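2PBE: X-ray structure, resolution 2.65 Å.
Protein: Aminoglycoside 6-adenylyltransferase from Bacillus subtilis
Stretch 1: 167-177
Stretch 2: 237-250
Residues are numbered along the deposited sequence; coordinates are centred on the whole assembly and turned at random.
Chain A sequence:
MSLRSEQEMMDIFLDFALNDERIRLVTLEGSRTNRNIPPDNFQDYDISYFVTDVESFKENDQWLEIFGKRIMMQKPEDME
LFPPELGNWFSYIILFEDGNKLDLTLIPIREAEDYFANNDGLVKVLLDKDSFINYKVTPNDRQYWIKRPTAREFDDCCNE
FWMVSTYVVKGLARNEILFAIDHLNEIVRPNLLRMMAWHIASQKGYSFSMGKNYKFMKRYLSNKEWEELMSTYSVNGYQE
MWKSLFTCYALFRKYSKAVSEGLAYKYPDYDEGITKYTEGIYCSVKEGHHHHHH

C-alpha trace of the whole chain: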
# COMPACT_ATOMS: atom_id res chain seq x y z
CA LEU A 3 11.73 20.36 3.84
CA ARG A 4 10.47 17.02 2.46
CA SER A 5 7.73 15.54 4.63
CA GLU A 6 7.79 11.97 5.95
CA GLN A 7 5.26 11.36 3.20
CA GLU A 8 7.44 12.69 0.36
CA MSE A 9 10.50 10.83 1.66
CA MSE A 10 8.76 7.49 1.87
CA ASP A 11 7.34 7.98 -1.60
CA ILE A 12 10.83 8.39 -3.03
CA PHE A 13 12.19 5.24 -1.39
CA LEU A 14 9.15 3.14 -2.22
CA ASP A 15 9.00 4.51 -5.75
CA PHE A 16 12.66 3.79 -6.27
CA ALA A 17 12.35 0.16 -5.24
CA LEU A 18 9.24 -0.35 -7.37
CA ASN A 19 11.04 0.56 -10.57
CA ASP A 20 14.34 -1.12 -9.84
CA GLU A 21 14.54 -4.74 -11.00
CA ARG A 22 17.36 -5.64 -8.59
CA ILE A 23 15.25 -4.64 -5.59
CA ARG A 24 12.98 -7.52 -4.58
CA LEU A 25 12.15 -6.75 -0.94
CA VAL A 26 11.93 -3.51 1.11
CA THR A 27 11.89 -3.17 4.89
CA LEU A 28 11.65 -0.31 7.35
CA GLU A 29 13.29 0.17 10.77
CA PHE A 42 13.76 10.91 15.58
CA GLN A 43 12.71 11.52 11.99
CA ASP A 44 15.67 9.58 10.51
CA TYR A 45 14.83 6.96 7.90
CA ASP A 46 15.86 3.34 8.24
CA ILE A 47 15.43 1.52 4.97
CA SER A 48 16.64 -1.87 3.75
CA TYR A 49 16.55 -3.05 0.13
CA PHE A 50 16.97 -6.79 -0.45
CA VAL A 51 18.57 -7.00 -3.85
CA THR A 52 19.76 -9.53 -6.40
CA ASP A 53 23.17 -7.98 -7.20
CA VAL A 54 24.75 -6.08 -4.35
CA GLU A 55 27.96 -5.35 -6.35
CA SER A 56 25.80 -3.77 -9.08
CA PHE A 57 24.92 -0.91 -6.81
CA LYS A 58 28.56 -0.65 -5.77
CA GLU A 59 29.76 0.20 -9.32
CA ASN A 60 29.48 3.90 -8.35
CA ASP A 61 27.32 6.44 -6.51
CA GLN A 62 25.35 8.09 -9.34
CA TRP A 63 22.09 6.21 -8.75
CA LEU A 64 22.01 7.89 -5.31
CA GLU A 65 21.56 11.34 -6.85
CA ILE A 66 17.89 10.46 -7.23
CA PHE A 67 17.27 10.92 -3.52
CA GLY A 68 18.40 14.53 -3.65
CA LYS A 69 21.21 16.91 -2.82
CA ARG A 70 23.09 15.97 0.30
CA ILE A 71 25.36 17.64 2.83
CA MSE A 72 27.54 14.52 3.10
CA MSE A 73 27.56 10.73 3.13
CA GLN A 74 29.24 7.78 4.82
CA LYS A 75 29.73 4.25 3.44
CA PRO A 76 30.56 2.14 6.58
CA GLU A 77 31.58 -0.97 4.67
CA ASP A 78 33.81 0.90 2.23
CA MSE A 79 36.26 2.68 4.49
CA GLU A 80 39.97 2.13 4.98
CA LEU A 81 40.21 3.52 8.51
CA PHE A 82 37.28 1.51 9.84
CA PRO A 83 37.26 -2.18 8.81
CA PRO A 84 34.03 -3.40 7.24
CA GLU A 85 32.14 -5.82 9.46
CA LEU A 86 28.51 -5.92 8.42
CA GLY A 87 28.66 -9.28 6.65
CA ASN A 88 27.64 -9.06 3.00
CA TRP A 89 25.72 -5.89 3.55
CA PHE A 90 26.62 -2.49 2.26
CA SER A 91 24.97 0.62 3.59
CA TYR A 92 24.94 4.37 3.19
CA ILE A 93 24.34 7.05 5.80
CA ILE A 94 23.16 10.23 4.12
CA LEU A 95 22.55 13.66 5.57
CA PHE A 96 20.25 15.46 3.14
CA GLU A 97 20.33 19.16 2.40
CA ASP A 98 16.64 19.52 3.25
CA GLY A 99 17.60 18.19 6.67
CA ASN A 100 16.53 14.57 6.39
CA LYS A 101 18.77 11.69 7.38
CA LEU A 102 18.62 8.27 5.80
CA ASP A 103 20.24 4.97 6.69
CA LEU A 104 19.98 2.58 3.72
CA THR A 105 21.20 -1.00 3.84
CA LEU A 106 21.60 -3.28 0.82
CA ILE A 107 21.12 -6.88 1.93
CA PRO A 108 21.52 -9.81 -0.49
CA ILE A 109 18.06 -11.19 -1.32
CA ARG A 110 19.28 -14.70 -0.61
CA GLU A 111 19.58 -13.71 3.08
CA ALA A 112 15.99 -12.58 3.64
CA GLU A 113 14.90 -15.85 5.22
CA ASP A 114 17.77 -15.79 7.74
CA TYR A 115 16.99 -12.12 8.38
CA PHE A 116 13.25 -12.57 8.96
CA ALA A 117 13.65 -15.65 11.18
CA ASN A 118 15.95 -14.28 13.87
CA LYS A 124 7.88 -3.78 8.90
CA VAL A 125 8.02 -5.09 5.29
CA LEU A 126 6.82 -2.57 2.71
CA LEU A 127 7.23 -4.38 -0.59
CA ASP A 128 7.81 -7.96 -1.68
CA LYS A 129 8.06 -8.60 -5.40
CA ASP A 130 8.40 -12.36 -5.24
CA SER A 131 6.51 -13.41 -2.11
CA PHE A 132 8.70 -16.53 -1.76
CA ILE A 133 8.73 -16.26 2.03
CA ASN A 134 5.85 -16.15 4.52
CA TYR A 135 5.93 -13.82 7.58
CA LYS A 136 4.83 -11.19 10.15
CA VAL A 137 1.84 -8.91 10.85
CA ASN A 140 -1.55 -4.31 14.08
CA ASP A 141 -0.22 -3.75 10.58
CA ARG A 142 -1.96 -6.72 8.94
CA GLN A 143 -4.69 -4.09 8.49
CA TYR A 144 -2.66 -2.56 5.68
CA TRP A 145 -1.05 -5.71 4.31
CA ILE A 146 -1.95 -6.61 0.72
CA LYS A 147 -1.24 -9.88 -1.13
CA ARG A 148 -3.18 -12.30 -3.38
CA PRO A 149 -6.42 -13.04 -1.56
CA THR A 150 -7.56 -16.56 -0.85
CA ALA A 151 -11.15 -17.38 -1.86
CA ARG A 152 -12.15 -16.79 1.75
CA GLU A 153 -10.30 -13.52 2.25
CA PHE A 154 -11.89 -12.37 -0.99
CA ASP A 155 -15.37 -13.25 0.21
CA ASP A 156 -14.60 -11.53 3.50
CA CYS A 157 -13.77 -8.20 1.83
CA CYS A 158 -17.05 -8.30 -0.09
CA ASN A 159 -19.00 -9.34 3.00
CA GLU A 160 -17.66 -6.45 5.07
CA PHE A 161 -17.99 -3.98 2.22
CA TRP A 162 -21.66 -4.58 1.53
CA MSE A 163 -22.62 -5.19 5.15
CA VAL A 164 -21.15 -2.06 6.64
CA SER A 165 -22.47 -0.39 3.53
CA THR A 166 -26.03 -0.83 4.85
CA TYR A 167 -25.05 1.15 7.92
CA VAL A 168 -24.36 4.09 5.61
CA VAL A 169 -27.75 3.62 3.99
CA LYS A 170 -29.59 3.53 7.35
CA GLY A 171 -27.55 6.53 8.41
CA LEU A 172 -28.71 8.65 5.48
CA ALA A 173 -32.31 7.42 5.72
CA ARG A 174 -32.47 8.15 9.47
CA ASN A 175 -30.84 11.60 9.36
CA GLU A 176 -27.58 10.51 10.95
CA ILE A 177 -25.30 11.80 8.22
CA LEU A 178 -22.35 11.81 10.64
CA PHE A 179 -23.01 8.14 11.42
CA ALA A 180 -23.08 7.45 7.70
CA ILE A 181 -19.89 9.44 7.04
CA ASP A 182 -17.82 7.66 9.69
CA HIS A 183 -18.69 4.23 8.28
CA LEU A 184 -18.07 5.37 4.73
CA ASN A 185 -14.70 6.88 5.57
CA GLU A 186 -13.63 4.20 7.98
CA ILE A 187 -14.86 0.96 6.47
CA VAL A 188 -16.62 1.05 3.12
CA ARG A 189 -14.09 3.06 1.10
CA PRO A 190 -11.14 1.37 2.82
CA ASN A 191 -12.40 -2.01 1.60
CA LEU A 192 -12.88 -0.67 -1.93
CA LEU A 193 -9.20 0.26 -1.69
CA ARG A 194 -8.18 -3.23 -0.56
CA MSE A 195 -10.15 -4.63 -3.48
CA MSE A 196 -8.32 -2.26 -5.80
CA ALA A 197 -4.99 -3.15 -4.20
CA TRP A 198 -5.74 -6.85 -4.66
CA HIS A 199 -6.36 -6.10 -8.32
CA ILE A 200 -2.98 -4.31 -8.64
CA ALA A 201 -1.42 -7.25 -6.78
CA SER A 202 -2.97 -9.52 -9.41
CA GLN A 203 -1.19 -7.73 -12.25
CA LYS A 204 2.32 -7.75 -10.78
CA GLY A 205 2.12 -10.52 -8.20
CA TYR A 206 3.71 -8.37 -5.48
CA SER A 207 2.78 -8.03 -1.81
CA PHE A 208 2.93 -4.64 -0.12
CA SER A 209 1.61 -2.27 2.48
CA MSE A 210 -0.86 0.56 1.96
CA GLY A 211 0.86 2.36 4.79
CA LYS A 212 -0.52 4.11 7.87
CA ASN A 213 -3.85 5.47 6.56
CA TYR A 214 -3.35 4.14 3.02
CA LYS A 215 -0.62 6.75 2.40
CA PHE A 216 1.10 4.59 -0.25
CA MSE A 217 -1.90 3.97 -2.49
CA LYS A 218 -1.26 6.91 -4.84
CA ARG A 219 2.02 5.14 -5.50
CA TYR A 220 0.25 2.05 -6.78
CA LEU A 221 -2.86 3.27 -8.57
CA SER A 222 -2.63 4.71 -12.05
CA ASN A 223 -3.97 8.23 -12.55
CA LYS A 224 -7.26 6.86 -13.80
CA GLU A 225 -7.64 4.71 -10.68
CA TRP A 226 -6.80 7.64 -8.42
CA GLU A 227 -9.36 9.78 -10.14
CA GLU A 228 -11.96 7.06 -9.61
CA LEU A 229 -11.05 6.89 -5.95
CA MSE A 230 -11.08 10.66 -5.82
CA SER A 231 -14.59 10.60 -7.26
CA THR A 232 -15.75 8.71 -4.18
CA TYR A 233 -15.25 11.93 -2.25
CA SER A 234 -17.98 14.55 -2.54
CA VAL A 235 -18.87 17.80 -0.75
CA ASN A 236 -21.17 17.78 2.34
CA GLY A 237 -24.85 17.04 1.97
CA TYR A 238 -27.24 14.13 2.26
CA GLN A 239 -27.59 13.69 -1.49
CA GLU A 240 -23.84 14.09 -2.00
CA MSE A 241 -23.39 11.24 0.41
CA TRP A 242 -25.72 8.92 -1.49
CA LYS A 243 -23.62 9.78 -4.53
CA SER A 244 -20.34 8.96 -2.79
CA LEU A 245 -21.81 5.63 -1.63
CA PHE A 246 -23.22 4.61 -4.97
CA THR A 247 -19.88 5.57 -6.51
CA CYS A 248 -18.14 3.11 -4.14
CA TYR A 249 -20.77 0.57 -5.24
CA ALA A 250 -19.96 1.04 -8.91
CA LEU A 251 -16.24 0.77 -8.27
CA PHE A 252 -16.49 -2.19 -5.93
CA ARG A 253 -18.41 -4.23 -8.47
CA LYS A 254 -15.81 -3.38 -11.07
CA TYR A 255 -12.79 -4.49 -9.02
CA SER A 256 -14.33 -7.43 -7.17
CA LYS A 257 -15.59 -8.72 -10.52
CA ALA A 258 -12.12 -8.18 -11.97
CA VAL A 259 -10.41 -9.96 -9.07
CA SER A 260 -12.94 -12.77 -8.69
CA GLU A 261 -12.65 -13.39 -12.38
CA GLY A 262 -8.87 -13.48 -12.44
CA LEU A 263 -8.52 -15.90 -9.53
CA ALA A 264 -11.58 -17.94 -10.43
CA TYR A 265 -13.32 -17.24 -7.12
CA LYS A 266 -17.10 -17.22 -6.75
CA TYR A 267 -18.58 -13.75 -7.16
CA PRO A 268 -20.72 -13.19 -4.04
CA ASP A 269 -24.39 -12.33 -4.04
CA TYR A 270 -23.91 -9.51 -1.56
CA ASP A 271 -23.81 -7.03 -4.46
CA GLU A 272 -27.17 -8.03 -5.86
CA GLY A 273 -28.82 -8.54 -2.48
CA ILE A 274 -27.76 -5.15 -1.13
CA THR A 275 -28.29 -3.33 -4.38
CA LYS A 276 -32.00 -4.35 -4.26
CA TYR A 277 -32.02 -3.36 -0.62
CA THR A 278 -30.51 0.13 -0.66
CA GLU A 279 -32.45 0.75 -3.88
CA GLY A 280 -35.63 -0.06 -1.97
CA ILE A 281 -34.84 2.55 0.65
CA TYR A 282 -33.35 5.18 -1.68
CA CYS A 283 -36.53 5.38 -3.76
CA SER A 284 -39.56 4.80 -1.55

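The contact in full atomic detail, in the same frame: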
# COMPACT_ATOMS: atom_id res chain seq x y z
N TYR A 167 -25.06 0.24 6.79
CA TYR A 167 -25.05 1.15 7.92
C TYR A 167 -25.08 2.57 7.38
O TYR A 167 -25.71 3.44 7.95
CB TYR A 167 -23.81 0.92 8.78
CG TYR A 167 -23.72 -0.43 9.51
CD1 TYR A 167 -24.54 -1.54 9.14
CD2 TYR A 167 -22.78 -0.60 10.55
CE1 TYR A 167 -24.41 -2.80 9.81
CE2 TYR A 167 -22.65 -1.86 11.23
CZ TYR A 167 -23.46 -2.95 10.84
OH TYR A 167 -23.31 -4.16 11.48
N VAL A 168 -24.41 2.78 6.25
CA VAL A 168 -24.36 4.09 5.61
C VAL A 168 -25.74 4.44 5.03
O VAL A 168 -26.18 5.60 5.04
CB VAL A 168 -23.30 4.11 4.46
CG1 VAL A 168 -23.18 5.50 3.85
CG2 VAL A 168 -21.94 3.65 5.01
N VAL A 169 -26.43 3.42 4.54
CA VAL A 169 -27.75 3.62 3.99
C VAL A 169 -28.70 4.06 5.11
O VAL A 169 -29.39 5.09 4.98
CB VAL A 169 -28.25 2.31 3.33
CG1 VAL A 169 -29.70 2.44 2.91
CG2 VAL A 169 -27.39 2.00 2.11
N LYS A 170 -28.75 3.26 6.18
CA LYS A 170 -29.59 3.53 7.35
C LYS A 170 -29.26 4.88 7.94
O LYS A 170 -30.13 5.56 8.48
CB LYS A 170 -29.38 2.48 8.44
CG LYS A 170 -29.80 1.05 8.09
CD LYS A 170 -29.83 0.24 9.39
CE LYS A 170 -30.23 -1.19 9.16
NZ LYS A 170 -29.10 -2.05 8.68
N GLY A 171 -27.98 5.25 7.88
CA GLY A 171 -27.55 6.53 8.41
C GLY A 171 -28.18 7.68 7.66
O GLY A 171 -28.69 8.63 8.26
N LEU A 172 -28.15 7.60 6.33
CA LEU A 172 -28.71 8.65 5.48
C LEU A 172 -30.23 8.67 5.48
O LEU A 172 -30.83 9.73 5.28
CB LEU A 172 -28.20 8.48 4.06
CG LEU A 172 -26.69 8.59 3.83
CD1 LEU A 172 -26.38 8.31 2.37
CD2 LEU A 172 -26.19 9.97 4.22
N ALA A 173 -30.85 7.51 5.71
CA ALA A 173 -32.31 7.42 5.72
C ALA A 173 -32.89 7.89 7.06
O ALA A 173 -34.02 8.36 7.12
CB ALA A 173 -32.75 6.00 5.44
N ARG A 174 -32.08 7.78 8.11
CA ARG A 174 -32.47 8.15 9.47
C ARG A 174 -31.90 9.48 9.93
O ARG A 174 -31.90 9.76 11.12
CB ARG A 174 -32.02 7.07 10.45
CG ARG A 174 -32.86 5.82 10.45
CD ARG A 174 -33.19 5.43 11.90
NE ARG A 174 -34.21 4.37 12.00
CZ ARG A 174 -34.80 3.99 13.13
NH1 ARG A 174 -34.49 4.59 14.27
NH2 ARG A 174 -35.73 3.04 13.11
N ASN A 175 -31.40 10.30 9.01
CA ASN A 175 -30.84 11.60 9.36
C ASN A 175 -29.66 11.61 10.31
O ASN A 175 -29.54 12.48 11.17
CB ASN A 175 -31.94 12.49 9.92
CG ASN A 175 -32.66 13.23 8.85
OD1 ASN A 175 -32.08 14.07 8.18
ND2 ASN A 175 -33.92 12.90 8.65
N GLU A 176 -28.77 10.65 10.13
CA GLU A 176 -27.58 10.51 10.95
C GLU A 176 -26.41 10.59 9.99
O GLU A 176 -25.58 9.68 9.93
CB GLU A 176 -27.59 9.15 11.64
CG GLU A 176 -28.80 8.87 12.52
CD GLU A 176 -28.74 9.58 13.85
OE1 GLU A 176 -29.50 9.19 14.77
OE2 GLU A 176 -27.93 10.54 13.98
N ILE A 177 -26.34 11.66 9.22
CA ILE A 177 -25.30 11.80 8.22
C ILE A 177 -23.89 11.61 8.77
O ILE A 177 -23.01 11.10 8.08
CB ILE A 177 -25.42 13.16 7.50
CG1 ILE A 177 -24.50 13.18 6.27
CG2 ILE A 177 -25.10 14.29 8.48
CD1 ILE A 177 -24.80 14.31 5.31
N GLY A 237 -23.47 17.07 2.38
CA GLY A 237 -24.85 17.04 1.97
C GLY A 237 -25.37 15.62 1.92
O GLY A 237 -24.65 14.70 1.56
N TYR A 238 -26.65 15.45 2.27
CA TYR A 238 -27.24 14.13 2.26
C TYR A 238 -27.23 13.48 0.90
O TYR A 238 -26.95 12.28 0.78
CB TYR A 238 -28.66 14.17 2.78
CG TYR A 238 -28.76 14.08 4.28
CD1 TYR A 238 -28.67 15.25 5.08
CD2 TYR A 238 -28.88 12.83 4.92
CE1 TYR A 238 -28.69 15.17 6.51
CE2 TYR A 238 -28.90 12.72 6.34
CZ TYR A 238 -28.80 13.90 7.13
OH TYR A 238 -28.77 13.79 8.50
N GLN A 239 -27.57 14.24 -0.14
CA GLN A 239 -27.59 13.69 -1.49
C GLN A 239 -26.18 13.42 -2.00
O GLN A 239 -25.96 12.47 -2.75
CB GLN A 239 -28.32 14.62 -2.46
CG GLN A 239 -29.70 15.04 -2.00
CD GLN A 239 -30.52 13.91 -1.40
OE1 GLN A 239 -30.77 12.90 -2.04
NE2 GLN A 239 -30.95 14.10 -0.16
N GLU A 240 -25.24 14.24 -1.59
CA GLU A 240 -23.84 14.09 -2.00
C GLU A 240 -23.30 12.80 -1.43
O GLU A 240 -22.45 12.14 -2.03
CB GLU A 240 -23.01 15.25 -1.48
CG GLU A 240 -23.36 16.58 -2.10
CD GLU A 240 -23.17 16.57 -3.61
OE1 GLU A 240 -22.08 16.17 -4.06
OE2 GLU A 240 -24.11 16.97 -4.33
N MSE A 241 -23.80 12.46 -0.26
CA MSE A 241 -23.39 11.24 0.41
C MSE A 241 -23.90 10.01 -0.32
O MSE A 241 -23.15 9.04 -0.48
CB MSE A 241 -23.90 11.24 1.84
CG MSE A 241 -22.93 11.88 2.82
SE MSE A 241 -21.20 10.94 2.83
CE MSE A 241 -21.66 9.43 3.98
N TRP A 242 -25.15 10.04 -0.76
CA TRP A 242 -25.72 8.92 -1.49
C TRP A 242 -24.87 8.70 -2.73
O TRP A 242 -24.60 7.56 -3.12
CB TRP A 242 -27.17 9.21 -1.91
CG TRP A 242 -28.20 9.01 -0.83
CD1 TRP A 242 -28.92 10.00 -0.18
CD2 TRP A 242 -28.67 7.77 -0.31
NE1 TRP A 242 -29.80 9.44 0.71
CE2 TRP A 242 -29.69 8.08 0.66
CE3 TRP A 242 -28.34 6.42 -0.56
CZ2 TRP A 242 -30.38 7.08 1.39
CZ3 TRP A 242 -29.04 5.41 0.17
CH2 TRP A 242 -30.05 5.76 1.14
N LYS A 243 -24.45 9.81 -3.33
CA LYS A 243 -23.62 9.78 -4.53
C LYS A 243 -22.29 9.10 -4.22
O LYS A 243 -21.88 8.17 -4.91
CB LYS A 243 -23.43 11.22 -5.03
CG LYS A 243 -22.69 11.35 -6.37
CD LYS A 243 -22.82 12.75 -6.98
CE LYS A 243 -22.20 13.86 -6.14
NZ LYS A 243 -22.25 15.16 -6.88
N SER A 244 -21.61 9.55 -3.17
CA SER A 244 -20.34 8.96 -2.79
C SER A 244 -20.49 7.45 -2.60
O SER A 244 -19.67 6.68 -3.08
CB SER A 244 -19.83 9.57 -1.48
OG SER A 244 -19.35 10.89 -1.68
N LEU A 245 -21.55 7.04 -1.90
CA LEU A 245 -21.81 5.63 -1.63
C LEU A 245 -22.07 4.82 -2.88
O LEU A 245 -21.50 3.74 -3.06
CB LEU A 245 -23.02 5.48 -0.69
CG LEU A 245 -23.38 4.03 -0.37
CD1 LEU A 245 -22.29 3.39 0.48
CD2 LEU A 245 -24.71 4.00 0.35
N PHE A 246 -22.94 5.33 -3.74
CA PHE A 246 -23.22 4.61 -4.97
C PHE A 246 -21.97 4.53 -5.83
O PHE A 246 -21.79 3.55 -6.55
CB PHE A 246 -24.35 5.27 -5.76
CG PHE A 246 -25.69 5.22 -5.06
CD1 PHE A 246 -26.03 4.14 -4.21
CD2 PHE A 246 -26.64 6.23 -5.30
CE1 PHE A 246 -27.32 4.08 -3.61
CE2 PHE A 246 -27.93 6.18 -4.71
CZ PHE A 246 -28.27 5.10 -3.86
N THR A 247 -21.12 5.55 -5.74
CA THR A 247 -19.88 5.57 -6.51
C THR A 247 -18.99 4.42 -6.02
O THR A 247 -18.38 3.73 -6.83
CB THR A 247 -19.19 6.96 -6.40
OG1 THR A 247 -20.01 7.93 -7.04
CG2 THR A 247 -17.80 6.96 -7.07
N CYS A 248 -18.92 4.21 -4.71
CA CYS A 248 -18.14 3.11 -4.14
C CYS A 248 -18.74 1.79 -4.64
O CYS A 248 -18.02 0.83 -4.92
CB CYS A 248 -18.19 3.16 -2.62
SG CYS A 248 -17.34 4.60 -1.93
N TYR A 249 -20.07 1.75 -4.75
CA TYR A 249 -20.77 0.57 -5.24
C TYR A 249 -20.27 0.21 -6.63
O TYR A 249 -19.80 -0.91 -6.87
CB TYR A 249 -22.29 0.83 -5.33
CG TYR A 249 -23.05 0.62 -4.05
CD1 TYR A 249 -22.39 0.65 -2.79
CD2 TYR A 249 -24.45 0.38 -4.06
CE1 TYR A 249 -23.08 0.45 -1.59
CE2 TYR A 249 -25.17 0.16 -2.84
CZ TYR A 249 -24.47 0.20 -1.61
OH TYR A 249 -25.13 -0.02 -0.41
N ALA A 250 -20.37 1.19 -7.52
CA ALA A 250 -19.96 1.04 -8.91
C ALA A 250 -18.53 0.54 -9.01
O ALA A 250 -18.23 -0.39 -9.75
CB ALA A 250 -20.11 2.36 -9.62
O HOH W 1 -31.86 10.74 2.22

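How do the two backbones lie against each other? The helix of stretch 1, residues 167-173, runs nearly antiparallel to helix 238-250, at 166°, and their axes come no closer than 10.5 Å. That spacing leaves room for side chains between them, and most of those that meet are apolar. Val168 lies level with Leu245 and Leu172 with Tyr238, as expected when one chain ascends while the other descends.

What do the two valines contribute? Val168 points toward the other helix, its CG1 lying 4.1 Å from Leu245 CD1 and 4.2 Å from Met241 CE, the methyl of a selenomethionine. Val169 points sideways yet still reaches across: its CG2 is 3.8 Å from Leu245 CD2, and its CG1 meets the edge of the indole, 3.8 Å from Trp242 CH2.

Why is Leu172 so well held? It points toward stretch 2 and both of its methyls find partners. CD2 packs 3.5 Å from Met241 CB, while CD1 sits over the indole face, 3.6 Å from the centroid of the five-membered ring of Trp242, a CH-pi contact that suits a polarizable aromatic surface. A water links the same two residues, accepting from Trp242 NE1 at 2.9 Å and donating weakly to Leu172 O at 3.4 Å.

How does the chain beyond the helix stay in contact? Arg174 leaves helical geometry, and the turn that follows wraps around the end of Tyr238, whose hydroxyl OH lies 3.0 Å from Asn175 C. Ile177 N donates a weak hydrogen bond to Tyr238 OH at 3.3 Å. The side chain of Ile177 covers one face of that ring, with CB 3.9 Å from the Tyr238 centroid, and extends CD1 to 3.9 Å from Met241 CG, so one residue combines polar and apolar contacts.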